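Long-range contact in uncharacterized protein (Vibrio parahaemolyticus M0605, PDB 3X0T), which is the PirA component of a plasmid-encoded, probably pore-forming toxin of a marine pathogen, with a jelly-roll fold: residues K29-S40 / H81-Q92. Numbering follows the deposited sequence. Where two conformers were deposited one is given.
With NO3 (nitrate ion), chain C.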
loop_
_atom_site.group_PDB
_atom_site.type_symbol
_atom_site.label_atom_id
_atom_site.label_comp_id
_atom_site.label_asym_id
_atom_site.label_seq_id
_atom_site.Cartn_x
_atom_site.Cartn_y
_atom_site.Cartn_z
ATOM N N LYS A 29 -3.961 9.144 0.074
ATOM C CA LYS A 29 -4.378 10.198 0.951
ATOM C C LYS A 29 -3.796 11.506 0.521
ATOM O O LYS A 29 -2.525 11.613 0.378
ATOM C CB LYS A 29 -4.046 9.939 2.422
ATOM C CG LYS A 29 -4.481 11.093 3.332
ATOM C CD LYS A 29 -4.828 10.891 4.730
ATOM C CE LYS A 29 -3.579 10.671 5.533
ATOM N NZ LYS A 29 -3.849 10.370 6.994
ATOM N N HIS A 30 -4.633 12.532 0.383
ATOM C CA HIS A 30 -4.188 13.855 0.000
ATOM C C HIS A 30 -4.633 14.811 1.059
ATOM O O HIS A 30 -5.841 14.918 1.343
ATOM C CB HIS A 30 -4.826 14.230 -1.355
ATOM C CG HIS A 30 -4.529 13.238 -2.405
ATOM N ND1 HIS A 30 -3.317 13.153 -3.028
ATOM C CD2 HIS A 30 -5.289 12.209 -2.876
ATOM C CE1 HIS A 30 -3.378 12.107 -3.849
ATOM N NE2 HIS A 30 -4.546 11.508 -3.778
ATOM N N THR A 31 -3.672 15.471 1.675
ATOM C CA THR A 31 -3.895 16.414 2.794
ATOM C C THR A 31 -3.042 17.644 2.469
ATOM O O THR A 31 -1.948 17.825 3.022
ATOM C CB THR A 31 -3.499 15.755 4.131
ATOM O OG1 THR A 31 -2.221 15.116 4.058
ATOM C CG2 THR A 31 -4.470 14.717 4.591
ATOM N N PRO A 32 -3.508 18.483 1.529
ATOM C CA PRO A 32 -2.631 19.486 0.941
ATOM C C PRO A 32 -2.456 20.727 1.819
ATOM O O PRO A 32 -1.561 21.530 1.550
ATOM C CB PRO A 32 -3.368 19.874 -0.373
ATOM C CG PRO A 32 -4.818 19.614 -0.018
ATOM C CD PRO A 32 -4.806 18.332 0.792
ATOM N N ILE A 33 -3.271 20.873 2.875
ATOM C CA ILE A 33 -3.162 22.069 3.738
ATOM C C ILE A 33 -2.280 21.751 4.888
ATOM O O ILE A 33 -1.243 22.409 5.068
ATOM C CB ILE A 33 -4.558 22.545 4.177
ATOM C CG1 ILE A 33 -5.430 22.840 2.988
ATOM C CG2 ILE A 33 -4.316 23.769 5.111
ATOM C CD1 ILE A 33 -6.902 23.177 3.364
ATOM N N ILE A 34 -2.616 20.750 5.672
ATOM C CA ILE A 34 -1.871 20.315 6.820
ATOM C C ILE A 34 -1.515 18.864 6.605
ATOM O O ILE A 34 -2.384 18.002 6.459
ATOM C CB ILE A 34 -2.669 20.488 8.137
ATOM C CG1 ILE A 34 -3.237 21.896 8.291
ATOM C CG2 ILE A 34 -1.853 20.013 9.337
ATOM C CD1 ILE A 34 -2.182 22.974 8.416
ATOM N N PRO A 35 -0.215 18.514 6.566
ATOM C CA PRO A 35 0.177 17.128 6.300
ATOM C C PRO A 35 -0.209 16.193 7.383
ATOM O O PRO A 35 -0.333 16.591 8.563
ATOM C CB PRO A 35 1.681 17.235 6.098
ATOM C CG PRO A 35 2.056 18.372 6.940
ATOM C CD PRO A 35 0.953 19.404 6.798
ATOM N N GLU A 36 -0.306 14.904 7.087
ATOM C CA GLU A 36 -0.722 13.888 8.059
ATOM C C GLU A 36 0.102 12.631 7.888
ATOM O O GLU A 36 0.532 12.284 6.770
ATOM C CB GLU A 36 -2.183 13.499 7.863
ATOM C CG GLU A 36 -3.162 14.567 8.102
ATOM C CD GLU A 36 -4.652 14.115 8.084
ATOM O OE1 GLU A 36 -4.915 12.828 8.037
ATOM O OE2 GLU A 36 -5.552 14.999 7.990
ATOM N N VAL A 37 0.312 11.913 8.973
ATOM C CA VAL A 37 0.804 10.531 8.947
ATOM C C VAL A 37 -0.226 9.657 8.222
ATOM O O VAL A 37 -1.406 9.956 8.298
ATOM C CB VAL A 37 1.083 10.154 10.427
ATOM C CG1 VAL A 37 1.529 8.718 10.531
ATOM C CG2 VAL A 37 2.121 11.099 11.011
ATOM N N GLY A 38 0.209 8.609 7.572
ATOM C CA GLY A 38 -0.629 7.733 6.800
ATOM C C GLY A 38 -1.221 6.548 7.514
ATOM O O GLY A 38 -1.593 6.643 8.682
ATOM N N ARG A 39 -1.277 5.437 6.834
ATOM C CA ARG A 39 -1.984 4.229 7.311
ATOM C C ARG A 39 -1.168 3.031 6.905
ATOM O O ARG A 39 -0.732 2.924 5.780
ATOM C CB ARG A 39 -3.408 4.205 6.621
ATOM C CG ARG A 39 -4.203 2.943 6.846
ATOM C CD ARG A 39 -5.682 3.159 6.690
ATOM N NE ARG A 39 -6.030 3.691 5.350
ATOM C CZ ARG A 39 -7.226 4.190 5.083
ATOM N NH1 ARG A 39 -7.472 4.664 3.881
ATOM N NH2 ARG A 39 -8.190 4.258 6.044
ATOM N N SER A 40 -1.047 2.094 7.833
ATOM C CA SER A 40 -0.320 0.830 7.565
ATOM C C SER A 40 -1.275 -0.195 6.993
ATOM O O SER A 40 -2.481 -0.154 7.265
ATOM C CB SER A 40 0.215 0.273 8.925
ATOM O OG SER A 40 1.146 1.199 9.458
ATOM N N HIS A 81 3.560 -7.131 6.439
ATOM C CA HIS A 81 3.068 -5.872 7.078
ATOM C C HIS A 81 3.891 -4.705 6.649
ATOM O O HIS A 81 5.119 -4.652 6.826
ATOM C CB HIS A 81 3.203 -6.028 8.601
ATOM C CG HIS A 81 2.798 -4.759 9.273
ATOM N ND1 HIS A 81 1.479 -4.355 9.383
ATOM C CD2 HIS A 81 3.504 -3.768 9.839
ATOM C CE1 HIS A 81 1.380 -3.171 9.987
ATOM N NE2 HIS A 81 2.601 -2.801 10.286
ATOM N N LEU A 82 3.239 -3.755 5.935
ATOM C CA LEU A 82 3.865 -2.502 5.556
ATOM C C LEU A 82 3.452 -1.449 6.553
ATOM O O LEU A 82 2.312 -0.956 6.568
ATOM C CB LEU A 82 3.367 -2.114 4.146
ATOM C CG LEU A 82 3.882 -0.781 3.608
ATOM C CD1 LEU A 82 5.386 -0.762 3.561
ATOM C CD2 LEU A 82 3.273 -0.464 2.274
ATOM N N GLN A 83 4.406 -1.106 7.433
ATOM C CA GLN A 83 4.128 -0.061 8.432
ATOM C C GLN A 83 4.314 1.320 7.776
ATOM O O GLN A 83 5.319 1.558 7.115
ATOM C CB GLN A 83 5.138 -0.288 9.595
ATOM C CG GLN A 83 4.997 0.740 10.716
ATOM C CD GLN A 83 3.670 0.604 11.518
ATOM O OE1 GLN A 83 2.994 -0.427 11.526
ATOM N NE2 GLN A 83 3.351 1.696 12.205
ATOM N N ARG A 84 3.388 2.219 8.059
ATOM C CA ARG A 84 3.513 3.545 7.490
ATOM C C ARG A 84 4.773 4.233 7.985
ATOM O O ARG A 84 5.208 3.986 9.113
ATOM C CB ARG A 84 2.321 4.378 7.898
ATOM C CG ARG A 84 2.312 4.649 9.391
ATOM C CD ARG A 84 1.076 5.406 9.748
ATOM N NE ARG A 84 1.045 5.662 11.205
ATOM C CZ ARG A 84 -0.053 5.966 11.902
ATOM N NH1 ARG A 84 -1.190 6.004 11.299
ATOM N NH2 ARG A 84 0.015 6.259 13.219
ATOM N N PRO A 85 5.398 5.141 7.217
ATOM C CA PRO A 85 6.472 5.978 7.773
ATOM C C PRO A 85 5.985 6.733 8.984
ATOM O O PRO A 85 4.825 7.113 9.098
ATOM C CB PRO A 85 6.806 6.920 6.603
ATOM C CG PRO A 85 6.377 6.150 5.366
ATOM C CD PRO A 85 5.093 5.467 5.805
ATOM N N ASP A 86 6.885 7.066 9.908
ATOM C CA ASP A 86 6.453 7.843 11.083
ATOM C C ASP A 86 6.237 9.328 10.755
ATOM O O ASP A 86 5.533 10.017 11.549
ATOM C CB ASP A 86 7.601 7.814 12.144
ATOM C CG ASP A 86 7.841 6.510 12.799
ATOM O OD1 ASP A 86 6.915 5.647 12.859
ATOM O OD2 ASP A 86 8.964 6.335 13.352
ATOM N N ASN A 87 6.660 9.833 9.612
ATOM C CA ASN A 87 6.560 11.254 9.278
ATOM C C ASN A 87 5.253 11.490 8.440
ATOM O O ASN A 87 4.663 10.575 7.867
ATOM C CB ASN A 87 7.838 11.834 8.613
ATOM C CG ASN A 87 8.293 11.018 7.376
ATOM O OD1 ASN A 87 8.562 9.793 7.470
ATOM N ND2 ASN A 87 8.553 11.800 6.293
ATOM N N ALA A 88 4.860 12.775 8.373
ATOM C CA ALA A 88 3.612 13.245 7.804
ATOM C C ALA A 88 3.841 13.761 6.386
ATOM O O ALA A 88 4.921 14.340 6.093
ATOM C CB ALA A 88 3.051 14.362 8.699
ATOM N N PHE A 89 2.845 13.599 5.513
ATOM C CA PHE A 89 2.958 13.959 4.125
ATOM C C PHE A 89 1.815 14.792 3.675
ATOM O O PHE A 89 0.685 14.712 4.219
ATOM C CB PHE A 89 2.998 12.688 3.247
ATOM C CG PHE A 89 4.124 11.741 3.603
ATOM C CD1 PHE A 89 5.465 12.151 3.310
ATOM C CD2 PHE A 89 3.900 10.503 4.173
ATOM C CE1 PHE A 89 6.498 11.226 3.606
ATOM C CE2 PHE A 89 4.941 9.623 4.435
ATOM C CZ PHE A 89 6.223 9.980 4.146
ATOM N N TYR A 90 1.986 15.551 2.592
ATOM C CA TYR A 90 0.911 16.229 1.884
ATOM C C TYR A 90 0.173 15.292 0.953
ATOM O O TYR A 90 -1.039 15.434 0.762
ATOM C CB TYR A 90 1.490 17.398 1.102
ATOM C CG TYR A 90 1.978 18.510 1.995
ATOM C CD1 TYR A 90 1.098 19.469 2.512
ATOM C CD2 TYR A 90 3.313 18.606 2.361
ATOM C CE1 TYR A 90 1.506 20.482 3.361
ATOM C CE2 TYR A 90 3.736 19.634 3.213
ATOM C CZ TYR A 90 2.842 20.555 3.691
ATOM O OH TYR A 90 3.228 21.555 4.569
ATOM N N HIS A 91 0.881 14.352 0.349
ATOM C CA HIS A 91 0.352 13.337 -0.555
ATOM C C HIS A 91 1.017 12.037 -0.249
ATOM O O HIS A 91 2.247 12.013 -0.081
ATOM C CB HIS A 91 0.542 13.702 -2.030
ATOM C CG HIS A 91 -0.095 15.001 -2.393
ATOM N ND1 HIS A 91 -1.454 15.131 -2.623
ATOM C CD2 HIS A 91 0.436 16.267 -2.402
ATOM C CE1 HIS A 91 -1.722 16.407 -2.791
ATOM N NE2 HIS A 91 -0.612 17.119 -2.631
ATOM N N GLN A 92 0.275 10.940 -0.253
ATOM C CA GLN A 92 0.861 9.623 -0.031
ATOM C C GLN A 92 -0.035 8.585 -0.663
ATOM O O GLN A 92 -1.247 8.790 -0.818
ATOM C CB GLN A 92 1.163 9.383 1.457
ATOM C CG GLN A 92 -0.111 9.406 2.350
ATOM C CD GLN A 92 0.278 9.631 3.742
ATOM O OE1 GLN A 92 0.966 8.765 4.372
ATOM N NE2 GLN A 92 -0.090 10.737 4.346
HETATM N N NO3 C . -1.517 12.973 11.456
HETATM O O1 NO3 C . -2.012 13.238 12.762
HETATM O O2 NO3 C . -0.221 13.251 11.675
HETATM O O3 NO3 C . -2.366 12.619 10.413
HETATM O O HOH W 1 -1.286 12.729 2.722
HETATM O O HOH W 2 1.337 22.996 6.150
HETATM O O HOH W 3 3.074 8.276 7.236
#
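Pro35 lies flat on the ring of Tyr90, its CB 4.0 Å from the ring centroid and almost exactly on the ring normal. The turn 31-35 wraps round this ring: the carbonyl O of Ile33 stands at the ring's edge, and water 2 joins that oxygen to Tyr90 OH. On its other flank Pro35 rests against the methyl of Ala88, which also touches Val37 CG2.

Between the strand end at Lys29 and the returning chain at Glu36-Gly38 runs a groove, and Gln92 fills it. With CG between the backbone N and the carbonyl carbon (chi1 62°), its extended side chain lies alongside that of Lys29. Its NE2 donates to Glu36 O at 2.9 Å, while Phe89 N reaches the same oxygen from the opposite face of the carbonyl plane. Gln92 OE1 sits 3.1 Å from Gly38 CA, where glycine leaves room for it, and bonds to Tyr55 OH. Water 1 ties NE2 to Lys29 O.

Further along, Arg84 crosses Val37 at about a right angle; in the conformers given, Val37 CG1 lies over one face of the Arg84 guanidinium, toward its rim, and Arg84 NH1 donates to Gly38 O at 2.7 Å. Ser40 OG accepts from Arg84 N.

On the sheet face bearing His30 and His91, their rings meet rim to rim through a 2.7 Å ND1-ND1 hydrogen bond. Two connections, 31-40 and 83-90, cross from one sheet to the other side by side at one end of the jelly-roll sandwich.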